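Local coordinates for protein 4-hydroxyphenylpyruvate dioxygenase (PDB 5HMQ) that converts 3-dehydroshikimate to protocatechuate with a divalent metal ion, using a sugar phosphate isomerase-like barrel fused to a hydroxyphenylpyruvate dioxygenase-like domain, at residues 221-226 with 271-276; 3-8 with 265-270; 213-218 with 260-265. One frame throughout, in Å; residues are numbered along the deposited sequence.

Interaction 1: 221-226 with 271-276; sequences DMAGFL and RLRLEQ
Asp221 and Arg273 form a two-point salt bridge that carries the polar part of this contact. Arg273 presents its end, NH1 and NH2, and gives one nitrogen to each carboxylate oxygen. NH1 donates to Asp221 OD2 at 3.1 Å, almost straight at 172°; the oxygen uses its syn lone pair and lies in the guanidinium plane. The second bond, from NH2 to Asp221 OD1 at 2.9 Å, is more bent, with OD1 tilted out of the guanidinium plane; the two planes are 34° apart. Bends at chi2 and chi3 fold the arginine chain on its way across to the carboxylate.

Asp221 OD1 has a second donor. Gly224 N reaches it at 3.2 Å from above the carboxylate plane, the capping bond of an N-cap residue, so one oxygen serves both the helix start and the arginine. The positive guanidinium and the N-terminal end of the helix would both be expected to favour the charged form of Asp221.

The van der Waals part is small. The methyl group of Ala223 lies over one face of the guanidinium, offset toward its rim, with CB 4.0 Å from Arg273 NH2. Gly224 CA comes obliquely to 3.3 Å from Arg273 NH1. Ala223 and Arg273 also have the nearest backbones, 6.7 Å between their CA atoms.

Phe225 turns to helix 168-172 and strand 189-194; Met222 reaches these too, and also Leu266 of helix 252-276. The contact thus joins two outer helices of the TIM barrel, 222-231 and 252-276, through a helix N-cap that doubles as a salt-bridge acceptor.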
ATOM      1  N   ASP C 221      -9.048  -2.647  24.163  1.00 48.17           N
ATOM      2  CA  ASP C 221     -10.351  -2.178  24.634  1.00 50.19           C
ATOM      3  C   ASP C 221     -10.295  -0.660  24.751  1.00 51.08           C
ATOM      4  O   ASP C 221     -10.019  -0.101  25.816  1.00 48.68           O
ATOM      5  CB  ASP C 221     -10.707  -2.844  25.957  1.00 49.06           C
ATOM      6  CG  ASP C 221     -12.098  -2.480  26.441  1.00 49.99           C
ATOM      7  OD1 ASP C 221     -12.901  -1.973  25.633  1.00 50.64           O
ATOM      8  OD2 ASP C 221     -12.388  -2.706  27.634  1.00 49.95           O
HETATM    9  N   MSE C 222     -10.567   0.013  23.637  1.00 55.32           N
HETATM   10  CA  MSE C 222     -10.521   1.470  23.559  1.00 52.05           C
HETATM   11  C   MSE C 222     -11.572   2.126  24.447  1.00 56.64           C
HETATM   12  O   MSE C 222     -11.280   3.063  25.193  1.00 57.35           O
HETATM   13  CB  MSE C 222     -10.726   1.916  22.115  1.00 52.97           C
HETATM   14  CG  MSE C 222      -9.707   1.330  21.158  1.00 57.07           C
HETATM   15 SE   MSE C 222      -8.100   2.396  21.042  1.00 61.07          SE
HETATM   16  CE  MSE C 222      -6.876   1.411  22.125  1.00 65.84           C
ATOM     17  N   ALA C 223     -12.808   1.628  24.347  1.00 53.18           N
ATOM     18  CA  ALA C 223     -13.898   2.197  25.134  1.00 48.06           C
ATOM     19  C   ALA C 223     -13.651   2.020  26.625  1.00 48.72           C
ATOM     20  O   ALA C 223     -13.987   2.900  27.425  1.00 49.70           O
ATOM     21  CB  ALA C 223     -15.227   1.558  24.729  1.00 46.87           C
ATOM     22  N   GLY C 224     -13.047   0.896  27.016  1.00 47.13           N
ATOM     23  CA  GLY C 224     -12.706   0.684  28.410  1.00 48.95           C
ATOM     24  C   GLY C 224     -11.598   1.584  28.911  1.00 48.79           C
ATOM     25  O   GLY C 224     -11.405   1.698  30.126  1.00 50.83           O
ATOM     26  N   PHE C 225     -10.860   2.217  28.002  1.00 43.55           N
ATOM     27  CA  PHE C 225      -9.830   3.180  28.368  1.00 44.42           C
ATOM     28  C   PHE C 225     -10.382   4.598  28.428  1.00 47.38           C
ATOM     29  O   PHE C 225     -10.026   5.365  29.329  1.00 49.10           O
ATOM     30  CB  PHE C 225      -8.668   3.105  27.371  1.00 46.27           C
ATOM     31  CG  PHE C 225      -7.508   3.994  27.717  1.00 44.98           C
ATOM     32  CD1 PHE C 225      -6.551   3.584  28.630  1.00 42.74           C
ATOM     33  CD2 PHE C 225      -7.364   5.235  27.115  1.00 46.02           C
ATOM     34  CE1 PHE C 225      -5.479   4.396  28.944  1.00 43.08           C
ATOM     35  CE2 PHE C 225      -6.293   6.053  27.427  1.00 45.66           C
ATOM     36  CZ  PHE C 225      -5.350   5.632  28.343  1.00 44.40           C
ATOM     37  N   LEU C 226     -11.259   4.953  27.487  1.00 46.13           N
ATOM     38  CA  LEU C 226     -11.838   6.288  27.466  1.00 44.70           C
ATOM     39  C   LEU C 226     -12.902   6.464  28.542  1.00 48.18           C
ATOM     40  O   LEU C 226     -13.097   7.581  29.037  1.00 49.67           O
ATOM     41  CB  LEU C 226     -12.425   6.582  26.084  1.00 40.92           C
ATOM     42  CG  LEU C 226     -12.939   8.003  25.845  1.00 42.42           C
ATOM     43  CD1 LEU C 226     -11.846   9.021  26.134  1.00 41.74           C
ATOM     44  CD2 LEU C 226     -13.453   8.158  24.419  1.00 43.45           C
ATOM     45  N   ARG C 271     -19.775   5.625  24.758  1.00 50.65           N
ATOM     46  CA  ARG C 271     -21.056   6.022  25.339  1.00 52.87           C
ATOM     47  C   ARG C 271     -21.842   4.805  25.802  1.00 56.01           C
ATOM     48  O   ARG C 271     -22.352   4.772  26.928  1.00 58.39           O
ATOM     49  CB  ARG C 271     -21.882   6.828  24.336  1.00 53.28           C
ATOM     50  CG  ARG C 271     -23.289   7.143  24.848  1.00 52.98           C
ATOM     51  CD  ARG C 271     -24.090   8.011  23.890  1.00 53.62           C
ATOM     52  NE  ARG C 271     -24.210   7.406  22.567  1.00 57.39           N
ATOM     53  CZ  ARG C 271     -25.016   6.387  22.283  1.00 57.57           C
ATOM     54  NH1 ARG C 271     -25.776   5.851  23.228  1.00 58.83           N
ATOM     55  NH2 ARG C 271     -25.062   5.900  21.051  1.00 58.83           N
ATOM     56  N   LEU C 272     -21.915   3.773  24.960  1.00 56.83           N
ATOM     57  CA  LEU C 272     -22.633   2.561  25.340  1.00 55.89           C
ATOM     58  C   LEU C 272     -22.002   1.911  26.562  1.00 54.92           C
ATOM     59  O   LEU C 272     -22.706   1.346  27.408  1.00 56.85           O
ATOM     60  CB  LEU C 272     -22.667   1.580  24.169  1.00 57.21           C
ATOM     61  CG  LEU C 272     -23.459   2.022  22.937  1.00 56.52           C
ATOM     62  CD1 LEU C 272     -23.129   1.146  21.738  1.00 53.92           C
ATOM     63  CD2 LEU C 272     -24.952   2.004  23.229  1.00 52.90           C
ATOM     64  N   ARG C 273     -20.674   1.976  26.668  1.00 54.54           N
ATOM     65  CA  ARG C 273     -20.004   1.404  27.829  1.00 52.41           C
ATOM     66  C   ARG C 273     -20.411   2.126  29.109  1.00 53.36           C
ATOM     67  O   ARG C 273     -20.663   1.480  30.132  1.00 53.90           O
ATOM     68  CB  ARG C 273     -18.488   1.445  27.638  1.00 48.95           C
ATOM     69  CG  ARG C 273     -17.702   0.881  28.806  1.00 49.47           C
ATOM     70  CD  ARG C 273     -17.783  -0.636  28.817  1.00 51.13           C
ATOM     71  NE  ARG C 273     -17.326  -1.218  27.558  1.00 52.73           N
ATOM     72  CZ  ARG C 273     -16.084  -1.630  27.331  1.00 54.18           C
ATOM     73  NH1 ARG C 273     -15.167  -1.528  28.283  1.00 53.10           N
ATOM     74  NH2 ARG C 273     -15.758  -2.147  26.154  1.00 55.87           N
ATOM     75  N   LEU C 274     -20.496   3.464  29.074  1.00 55.54           N
ATOM     76  CA  LEU C 274     -20.929   4.187  30.267  1.00 57.91           C
ATOM     77  C   LEU C 274     -22.381   3.889  30.605  1.00 58.89           C
ATOM     78  O   LEU C 274     -22.740   3.805  31.785  1.00 58.86           O
ATOM     79  CB  LEU C 274     -20.750   5.705  30.128  1.00 57.40           C
ATOM     80  CG  LEU C 274     -19.417   6.469  30.032  1.00 57.48           C
ATOM     81  CD1 LEU C 274     -18.381   5.916  31.005  1.00 57.49           C
ATOM     82  CD2 LEU C 274     -18.860   6.623  28.629  1.00 55.87           C
ATOM     83  N   GLU C 275     -23.240   3.746  29.588  1.00 59.60           N
ATOM     84  CA  GLU C 275     -24.646   3.438  29.858  1.00 59.28           C
ATOM     85  C   GLU C 275     -24.789   2.095  30.566  1.00 62.54           C
ATOM     86  O   GLU C 275     -25.657   1.927  31.430  1.00 66.85           O
ATOM     87  CB  GLU C 275     -25.466   3.452  28.567  1.00 57.30           C
ATOM     88  CG  GLU C 275     -25.276   4.714  27.752  1.00 59.85           C
ATOM     89  CD  GLU C 275     -26.444   4.965  26.813  1.00 65.06           C
ATOM     90  OE1 GLU C 275     -27.440   4.228  26.901  1.00 63.02           O
ATOM     91  OE2 GLU C 275     -26.337   5.844  25.951  1.00 69.04           O
ATOM     92  N   GLN C 276     -23.944   1.127  30.207  1.00 60.96           N
ATOM     93  CA  GLN C 276     -24.014  -0.210  30.783  1.00 61.02           C
ATOM     94  C   GLN C 276     -23.417  -0.284  32.181  1.00 63.19           C
ATOM     95  O   GLN C 276     -23.707  -1.234  32.918  1.00 65.42           O
ATOM     96  CB  GLN C 276     -23.290  -1.194  29.870  1.00 62.00           C
ATOM     97  CG  GLN C 276     -23.980  -1.404  28.542  1.00 63.12           C
ATOM     98  CD  GLN C 276     -23.012  -1.833  27.465  1.00 62.15           C
ATOM     99  OE1 GLN C 276     -21.863  -2.170  27.751  1.00 62.37           O
ATOM    100  NE2 GLN C 276     -23.466  -1.811  26.218  1.00 58.78           N
TER

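Interaction 2: 3-8 with 265-270; sequences MQRSIA and YLEEQT
Residues 3-5 run as an extended lead-in to the short, weakly bonded strand around 6-8, whereas 265-270 are regular helix, with Gln269 N bonded to Tyr265 O and Thr270 N to Leu266 O. The two backbones stand well apart, 10.8 Å between the CA atoms of Arg5 and Glu267, and long side chains have to span the gap.

Arg5 and Glu267 do so with a side-on salt bridge. Arg5 NE donates to Glu267 OE2 at 2.8 Å and 165°, and Arg5 NH2 donates equally straight to Glu267 OE1 at 3.1 Å. Both oxygens lie near the guanidinium plane, but the carboxylate is turned 33° from it, and NE meets OE2 from above the carboxylate plane. Arg5 is extended from CG to NE, which carries the charged group out to the helix.

Strand 6-8 is the first of the eight parallel strands of the TIM barrel and helix 252-276 follows the last, 238-240, so the bridge ties the start of the barrel to its closing helix. Leu260, Leu263 and Leu264 of that helix pack against Arg5.

Glu267 has further partners in this buried setting: Phe287 N bonds to OE1, and a water accepting from Met3 N at 2.7 Å donates weakly to OE2. On the helix itself, Thr270 OG1 donates to Leu266 O at 2.7 Å, reaching it from the face opposite Thr270 N.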
HETATM    1  N   MSE C   3     -16.175  16.826  21.817  1.00 52.18           N
HETATM    2  CA  MSE C   3     -14.792  17.107  22.170  1.00 52.31           C
HETATM    3  C   MSE C   3     -13.999  17.577  20.958  1.00 51.53           C
HETATM    4  O   MSE C   3     -14.375  17.318  19.815  1.00 52.89           O
HETATM    5  CB  MSE C   3     -14.125  15.876  22.772  1.00 51.86           C
HETATM    6  CG  MSE C   3     -14.307  15.735  24.263  1.00 57.38           C
HETATM    7 SE   MSE C   3     -13.828  13.942  24.816  1.00 61.89          SE
HETATM    8  CE  MSE C   3     -12.798  14.366  26.384  1.00 60.76           C
ATOM      9  N   GLN C   4     -12.900  18.279  21.224  1.00 47.15           N
ATOM     10  CA  GLN C   4     -11.984  18.704  20.172  1.00 48.40           C
ATOM     11  C   GLN C   4     -11.239  17.484  19.643  1.00 49.52           C
ATOM     12  O   GLN C   4     -10.381  16.926  20.333  1.00 49.83           O
ATOM     13  CB  GLN C   4     -11.012  19.743  20.723  1.00 46.60           C
ATOM     14  CG  GLN C   4     -10.503  20.732  19.699  1.00 51.03           C
ATOM     15  CD  GLN C   4      -9.513  21.715  20.292  1.00 52.16           C
ATOM     16  OE1 GLN C   4      -8.861  21.428  21.297  1.00 52.46           O
ATOM     17  NE2 GLN C   4      -9.399  22.886  19.673  1.00 51.32           N
ATOM     18  N   ARG C   5     -11.570  17.056  18.428  1.00 47.39           N
ATOM     19  CA  ARG C   5     -10.969  15.870  17.837  1.00 46.72           C
ATOM     20  C   ARG C   5      -9.713  16.267  17.074  1.00 46.00           C
ATOM     21  O   ARG C   5      -9.771  17.104  16.169  1.00 44.04           O
ATOM     22  CB  ARG C   5     -11.968  15.165  16.918  1.00 45.59           C
ATOM     23  CG  ARG C   5     -13.226  14.724  17.642  1.00 44.02           C
ATOM     24  CD  ARG C   5     -14.168  13.976  16.726  1.00 44.02           C
ATOM     25  NE  ARG C   5     -15.458  13.733  17.364  1.00 47.13           N
ATOM     26  CZ  ARG C   5     -16.592  14.317  16.989  1.00 46.47           C
ATOM     27  NH1 ARG C   5     -16.593  15.165  15.969  1.00 45.21           N
ATOM     28  NH2 ARG C   5     -17.724  14.045  17.620  1.00 45.91           N
ATOM     29  N   SER C   6      -8.585  15.667  17.432  1.00 41.83           N
ATOM     30  CA  SER C   6      -7.317  15.984  16.793  1.00 42.31           C
ATOM     31  C   SER C   6      -6.632  14.688  16.367  1.00 41.51           C
ATOM     32  O   SER C   6      -7.063  13.580  16.708  1.00 42.62           O
ATOM     33  CB  SER C   6      -6.405  16.802  17.732  1.00 45.23           C
ATOM     34  OG  SER C   6      -6.272  16.179  18.993  1.00 53.61           O
ATOM     35  N   ILE C   7      -5.563  14.831  15.593  1.00 40.93           N
ATOM     36  CA  ILE C   7      -4.742  13.701  15.176  1.00 42.26           C
ATOM     37  C   ILE C   7      -3.310  14.189  15.006  1.00 41.25           C
ATOM     38  O   ILE C   7      -3.071  15.289  14.500  1.00 42.44           O
ATOM     39  CB  ILE C   7      -5.289  13.056  13.881  1.00 42.53           C
ATOM     40  CG1 ILE C   7      -4.368  11.922  13.405  1.00 39.88           C
ATOM     41  CG2 ILE C   7      -5.487  14.099  12.797  1.00 41.10           C
ATOM     42  CD1 ILE C   7      -4.940  11.132  12.238  1.00 41.53           C
ATOM     43  N   ALA C   8      -2.355  13.377  15.456  1.00 40.96           N
ATOM     44  CA  ALA C   8      -0.948  13.733  15.303  1.00 41.21           C
ATOM     45  C   ALA C   8      -0.513  13.578  13.849  1.00 42.20           C
ATOM     46  O   ALA C   8      -0.925  12.643  13.156  1.00 41.30           O
ATOM     47  CB  ALA C   8      -0.070  12.872  16.211  1.00 38.36           C
ATOM     48  N   TYR C 265     -16.674   6.207  15.918  1.00 45.47           N
ATOM     49  CA  TYR C 265     -17.018   4.870  16.391  1.00 45.86           C
ATOM     50  C   TYR C 265     -16.592   4.674  17.841  1.00 45.11           C
ATOM     51  O   TYR C 265     -17.322   4.066  18.633  1.00 46.19           O
ATOM     52  CB  TYR C 265     -16.368   3.824  15.483  1.00 45.67           C
ATOM     53  CG  TYR C 265     -16.674   2.385  15.835  1.00 45.58           C
ATOM     54  CD1 TYR C 265     -17.959   1.873  15.708  1.00 47.60           C
ATOM     55  CD2 TYR C 265     -15.669   1.533  16.276  1.00 46.10           C
ATOM     56  CE1 TYR C 265     -18.235   0.552  16.021  1.00 49.05           C
ATOM     57  CE2 TYR C 265     -15.936   0.214  16.591  1.00 46.89           C
ATOM     58  CZ  TYR C 265     -17.219  -0.272  16.463  1.00 48.72           C
ATOM     59  OH  TYR C 265     -17.486  -1.586  16.776  1.00 49.31           O
ATOM     60  N   LEU C 266     -15.416   5.192  18.206  1.00 45.74           N
ATOM     61  CA  LEU C 266     -14.959   5.105  19.590  1.00 42.94           C
ATOM     62  C   LEU C 266     -15.909   5.823  20.538  1.00 44.92           C
ATOM     63  O   LEU C 266     -16.199   5.325  21.633  1.00 46.36           O
ATOM     64  CB  LEU C 266     -13.553   5.687  19.713  1.00 42.40           C
ATOM     65  CG  LEU C 266     -13.053   5.927  21.139  1.00 44.13           C
ATOM     66  CD1 LEU C 266     -12.982   4.628  21.926  1.00 43.53           C
ATOM     67  CD2 LEU C 266     -11.704   6.625  21.129  1.00 44.81           C
ATOM     68  N   GLU C 267     -16.395   7.001  20.141  1.00 47.90           N
ATOM     69  CA  GLU C 267     -17.289   7.760  21.009  1.00 48.23           C
ATOM     70  C   GLU C 267     -18.587   7.004  21.270  1.00 49.67           C
ATOM     71  O   GLU C 267     -19.063   6.957  22.411  1.00 50.08           O
ATOM     72  CB  GLU C 267     -17.583   9.127  20.392  1.00 47.57           C
ATOM     73  CG  GLU C 267     -16.424  10.104  20.471  1.00 46.56           C
ATOM     74  CD  GLU C 267     -16.769  11.459  19.893  1.00 51.25           C
ATOM     75  OE1 GLU C 267     -17.968  11.718  19.654  1.00 52.02           O
ATOM     76  OE2 GLU C 267     -15.841  12.267  19.681  1.00 51.33           O
ATOM     77  N   GLU C 268     -19.173   6.407  20.228  1.00 50.71           N
ATOM     78  CA  GLU C 268     -20.414   5.663  20.406  1.00 48.27           C
ATOM     79  C   GLU C 268     -20.197   4.451  21.304  1.00 50.48           C
ATOM     80  O   GLU C 268     -20.970   4.205  22.239  1.00 51.27           O
ATOM     81  CB  GLU C 268     -20.966   5.236  19.046  1.00 47.88           C
ATOM     82  CG  GLU C 268     -22.050   4.180  19.163  1.00 52.10           C
ATOM     83  CD  GLU C 268     -22.440   3.612  17.806  1.00 51.14           C
ATOM     84  OE1 GLU C 268     -21.579   2.994  17.157  1.00 51.22           O
ATOM     85  OE2 GLU C 268     -23.589   3.804  17.388  1.00 51.49           O
ATOM     86  N   GLN C 269     -19.140   3.682  21.035  1.00 49.76           N
ATOM     87  CA  GLN C 269     -18.847   2.517  21.861  1.00 48.34           C
ATOM     88  C   GLN C 269     -18.499   2.922  23.279  1.00 49.33           C
ATOM     89  O   GLN C 269     -18.822   2.198  24.229  1.00 50.31           O
ATOM     90  CB  GLN C 269     -17.702   1.699  21.257  1.00 47.00           C
ATOM     91  CG  GLN C 269     -18.014   1.116  19.902  1.00 47.17           C
ATOM     92  CD  GLN C 269     -19.252   0.247  19.934  1.00 48.12           C
ATOM     93  OE1 GLN C 269     -20.253   0.544  19.280  1.00 49.96           O
ATOM     94  NE2 GLN C 269     -19.195  -0.833  20.701  1.00 49.18           N
ATOM     95  N   THR C 270     -17.852   4.072  23.451  1.00 49.04           N
ATOM     96  CA  THR C 270     -17.589   4.523  24.807  1.00 51.96           C
ATOM     97  C   THR C 270     -18.888   4.937  25.487  1.00 51.07           C
ATOM     98  O   THR C 270     -19.147   4.522  26.622  1.00 48.94           O
ATOM     99  CB  THR C 270     -16.580   5.672  24.796  1.00 50.55           C
ATOM    100  OG1 THR C 270     -15.358   5.232  24.188  1.00 48.46           O
ATOM    101  CG2 THR C 270     -16.285   6.140  26.207  1.00 48.85           C
TER
HETATM  102  O   HOH W   1     -16.589  14.192  21.491  1.00 50.85           O

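Interaction 3: 213-218 with 260-265; sequences CFPGQG and LRSLLY
This is a buried van der Waals contact in which a type II turn, Phe214 to Gln217, rests on helix 252-276 in the TIM-barrel domain. The backbones come close, with the CA atoms of Pro215 and Ser262 5.5 Å apart, and Ser262 is the helix residue that meets the turn. Its OG lies 3.4 Å from Pro215 CD and 3.5 Å from Phe214 CB, while Ser262 CB approaches Pro215 O at 3.5 Å. With chi1 at 78°, OG sits between the backbone N and carbonyl carbon of its own residue, and its hydrogen bond goes back along the helix to Gly259 O.

Phe214 offers its CB to the serine and carries its ring onward to Leu240 and Ile242. Within the turn, Gln217 N bonds to Phe214 O at 2.9 Å, and Gln217 OE1 accepts from Phe214 N at 2.9 Å, a second link across the turn. At Gly216 (phi 100°, psi -20°), the third turn position, a CB would press on the preceding carbonyl oxygen.

The metal site is nearby but not in contact, the side chain of Phe214 about 8 Å from that of Glu241 and that of Pro215 about 13 Å from the magnesium ion; a TIM-barrel loop is thus seated on the last helix.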
ATOM      1  N   CYS C 213      -2.653   1.306  15.328  1.00 43.04           N
ATOM      2  CA  CYS C 213      -3.680   1.546  14.322  1.00 41.37           C
ATOM      3  C   CYS C 213      -4.835   2.289  14.981  1.00 41.18           C
ATOM      4  O   CYS C 213      -4.826   2.546  16.188  1.00 41.33           O
ATOM      5  CB  CYS C 213      -4.137   0.236  13.668  1.00 40.97           C
ATOM      6  SG  CYS C 213      -4.596  -1.067  14.835  1.00 44.37           S
ATOM      7  N   PHE C 214      -5.844   2.627  14.181  1.00 43.55           N
ATOM      8  CA  PHE C 214      -6.950   3.425  14.682  1.00 42.82           C
ATOM      9  C   PHE C 214      -7.886   2.585  15.550  1.00 45.33           C
ATOM     10  O   PHE C 214      -7.984   1.368  15.368  1.00 47.12           O
ATOM     11  CB  PHE C 214      -7.729   4.042  13.525  1.00 40.98           C
ATOM     12  CG  PHE C 214      -6.958   5.079  12.762  1.00 41.96           C
ATOM     13  CD1 PHE C 214      -6.192   6.020  13.431  1.00 42.35           C
ATOM     14  CD2 PHE C 214      -7.011   5.125  11.379  1.00 42.19           C
ATOM     15  CE1 PHE C 214      -5.481   6.983  12.735  1.00 41.40           C
ATOM     16  CE2 PHE C 214      -6.305   6.085  10.675  1.00 44.18           C
ATOM     17  CZ  PHE C 214      -5.539   7.015  11.354  1.00 43.68           C
ATOM     18  N   PRO C 215      -8.556   3.215  16.516  1.00 47.93           N
ATOM     19  CA  PRO C 215      -9.498   2.488  17.381  1.00 41.78           C
ATOM     20  C   PRO C 215     -10.488   1.653  16.587  1.00 45.60           C
ATOM     21  O   PRO C 215     -11.148   2.142  15.668  1.00 44.97           O
ATOM     22  CB  PRO C 215     -10.200   3.610  18.152  1.00 44.10           C
ATOM     23  CG  PRO C 215      -9.206   4.714  18.192  1.00 45.02           C
ATOM     24  CD  PRO C 215      -8.403   4.622  16.923  1.00 46.71           C
ATOM     25  N   GLY C 216     -10.577   0.373  16.939  1.00 42.85           N
ATOM     26  CA  GLY C 216     -11.426  -0.566  16.252  1.00 45.78           C
ATOM     27  C   GLY C 216     -10.702  -1.447  15.256  1.00 47.71           C
ATOM     28  O   GLY C 216     -11.226  -2.505  14.890  1.00 51.64           O
ATOM     29  N   GLN C 217      -9.512  -1.042  14.814  1.00 45.45           N
ATOM     30  CA  GLN C 217      -8.723  -1.830  13.879  1.00 43.41           C
ATOM     31  C   GLN C 217      -7.807  -2.829  14.571  1.00 45.57           C
ATOM     32  O   GLN C 217      -7.256  -3.708  13.899  1.00 47.20           O
ATOM     33  CB  GLN C 217      -7.895  -0.901  12.981  1.00 42.33           C
ATOM     34  CG  GLN C 217      -8.744   0.046  12.142  1.00 42.48           C
ATOM     35  CD  GLN C 217      -7.913   1.034  11.347  1.00 45.94           C
ATOM     36  OE1 GLN C 217      -6.802   1.390  11.741  1.00 45.51           O
ATOM     37  NE2 GLN C 217      -8.450   1.489  10.221  1.00 45.56           N
ATOM     38  N   GLY C 218      -7.627  -2.717  15.884  1.00 46.52           N
ATOM     39  CA  GLY C 218      -6.830  -3.678  16.620  1.00 43.57           C
ATOM     40  C   GLY C 218      -7.707  -4.469  17.567  1.00 43.25           C
ATOM     41  O   GLY C 218      -8.898  -4.646  17.299  1.00 46.59           O
ATOM     42  N   LEU C 260     -10.877   9.987  11.630  1.00 42.52           N
ATOM     43  CA  LEU C 260     -12.076  10.638  12.143  1.00 43.39           C
ATOM     44  C   LEU C 260     -13.197   9.625  12.335  1.00 43.30           C
ATOM     45  O   LEU C 260     -13.895   9.644  13.356  1.00 44.10           O
ATOM     46  CB  LEU C 260     -12.505  11.761  11.195  1.00 43.17           C
ATOM     47  CG  LEU C 260     -13.435  12.871  11.703  1.00 44.40           C
ATOM     48  CD1 LEU C 260     -14.885  12.415  11.817  1.00 43.70           C
ATOM     49  CD2 LEU C 260     -12.937  13.422  13.031  1.00 42.48           C
ATOM     50  N   ARG C 261     -13.384   8.734  11.356  1.00 42.97           N
ATOM     51  CA  ARG C 261     -14.383   7.679  11.485  1.00 43.55           C
ATOM     52  C   ARG C 261     -14.136   6.828  12.727  1.00 42.95           C
ATOM     53  O   ARG C 261     -15.082   6.467  13.436  1.00 45.74           O
ATOM     54  CB  ARG C 261     -14.389   6.812  10.225  1.00 42.31           C
ATOM     55  CG  ARG C 261     -15.330   5.617  10.285  1.00 45.36           C
ATOM     56  CD  ARG C 261     -15.320   4.837   8.975  1.00 45.13           C
ATOM     57  NE  ARG C 261     -16.070   5.522   7.926  1.00 43.61           N
ATOM     58  CZ  ARG C 261     -16.081   5.149   6.650  1.00 42.58           C
ATOM     59  NH1 ARG C 261     -15.377   4.095   6.258  1.00 41.30           N
ATOM     60  NH2 ARG C 261     -16.796   5.830   5.766  1.00 40.66           N
ATOM     61  N   SER C 262     -12.872   6.505  13.011  1.00 42.42           N
ATOM     62  CA  SER C 262     -12.569   5.686  14.181  1.00 43.06           C
ATOM     63  C   SER C 262     -12.884   6.416  15.482  1.00 45.62           C
ATOM     64  O   SER C 262     -13.280   5.780  16.466  1.00 46.28           O
ATOM     65  CB  SER C 262     -11.102   5.255  14.161  1.00 43.51           C
ATOM     66  OG  SER C 262     -10.250   6.308  14.579  1.00 45.21           O
ATOM     67  N   LEU C 263     -12.722   7.742  15.507  1.00 45.90           N
ATOM     68  CA  LEU C 263     -13.075   8.504  16.700  1.00 42.89           C
ATOM     69  C   LEU C 263     -14.584   8.552  16.897  1.00 43.14           C
ATOM     70  O   LEU C 263     -15.069   8.481  18.032  1.00 42.81           O
ATOM     71  CB  LEU C 263     -12.494   9.917  16.619  1.00 41.31           C
ATOM     72  CG  LEU C 263     -10.999  10.032  16.926  1.00 42.91           C
ATOM     73  CD1 LEU C 263     -10.531  11.475  16.832  1.00 41.88           C
ATOM     74  CD2 LEU C 263     -10.697   9.455  18.302  1.00 40.60           C
ATOM     75  N   LEU C 264     -15.339   8.696  15.807  1.00 45.51           N
ATOM     76  CA  LEU C 264     -16.794   8.641  15.902  1.00 46.26           C
ATOM     77  C   LEU C 264     -17.252   7.292  16.441  1.00 46.46           C
ATOM     78  O   LEU C 264     -18.118   7.219  17.321  1.00 46.11           O
ATOM     79  CB  LEU C 264     -17.418   8.916  14.533  1.00 44.68           C
ATOM     80  CG  LEU C 264     -17.121  10.291  13.928  1.00 46.31           C
ATOM     81  CD1 LEU C 264     -17.835  10.457  12.596  1.00 44.31           C
ATOM     82  CD2 LEU C 264     -17.474  11.421  14.890  1.00 45.41           C
ATOM     83  N   TYR C 265     -16.674   6.207  15.918  1.00 45.47           N
ATOM     84  CA  TYR C 265     -17.018   4.870  16.391  1.00 45.86           C
ATOM     85  C   TYR C 265     -16.592   4.674  17.841  1.00 45.11           C
ATOM     86  O   TYR C 265     -17.322   4.066  18.633  1.00 46.19           O
ATOM     87  CB  TYR C 265     -16.368   3.824  15.483  1.00 45.67           C
ATOM     88  CG  TYR C 265     -16.674   2.385  15.835  1.00 45.58           C
ATOM     89  CD1 TYR C 265     -17.959   1.873  15.708  1.00 47.60           C
ATOM     90  CD2 TYR C 265     -15.669   1.533  16.276  1.00 46.10           C
ATOM     91  CE1 TYR C 265     -18.235   0.552  16.021  1.00 49.05           C
ATOM     92  CE2 TYR C 265     -15.936   0.214  16.591  1.00 46.89           C
ATOM     93  CZ  TYR C 265     -17.219  -0.272  16.463  1.00 48.72           C
ATOM     94  OH  TYR C 265     -17.486  -1.586  16.776  1.00 49.31           O
TER

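Overall arrangement
All three contacts use helix 252-276, at successive places: interaction 3 at 260-265, interaction 2 at 265-270 and interaction 1 at 271-276. Interactions 2 and 3 are buried, with centres about 8 Å apart, and the helix leucines that pack on Arg5 belong to 260-265. Interaction 1 is only partly buried and lies further along, about 12 Å from interaction 2 between centres. Its chemistry resembles that of interaction 2, an arginine-carboxylate pair, but with an end-on grip from the helix, not a side-on grip received by it. Interaction 3 has no charged pair, only van der Waals contact around Ser262, whose hydroxyl bonds within its helix. Met222 SE, 3.8 Å from Pro215 CB, joins interactions 1 and 3.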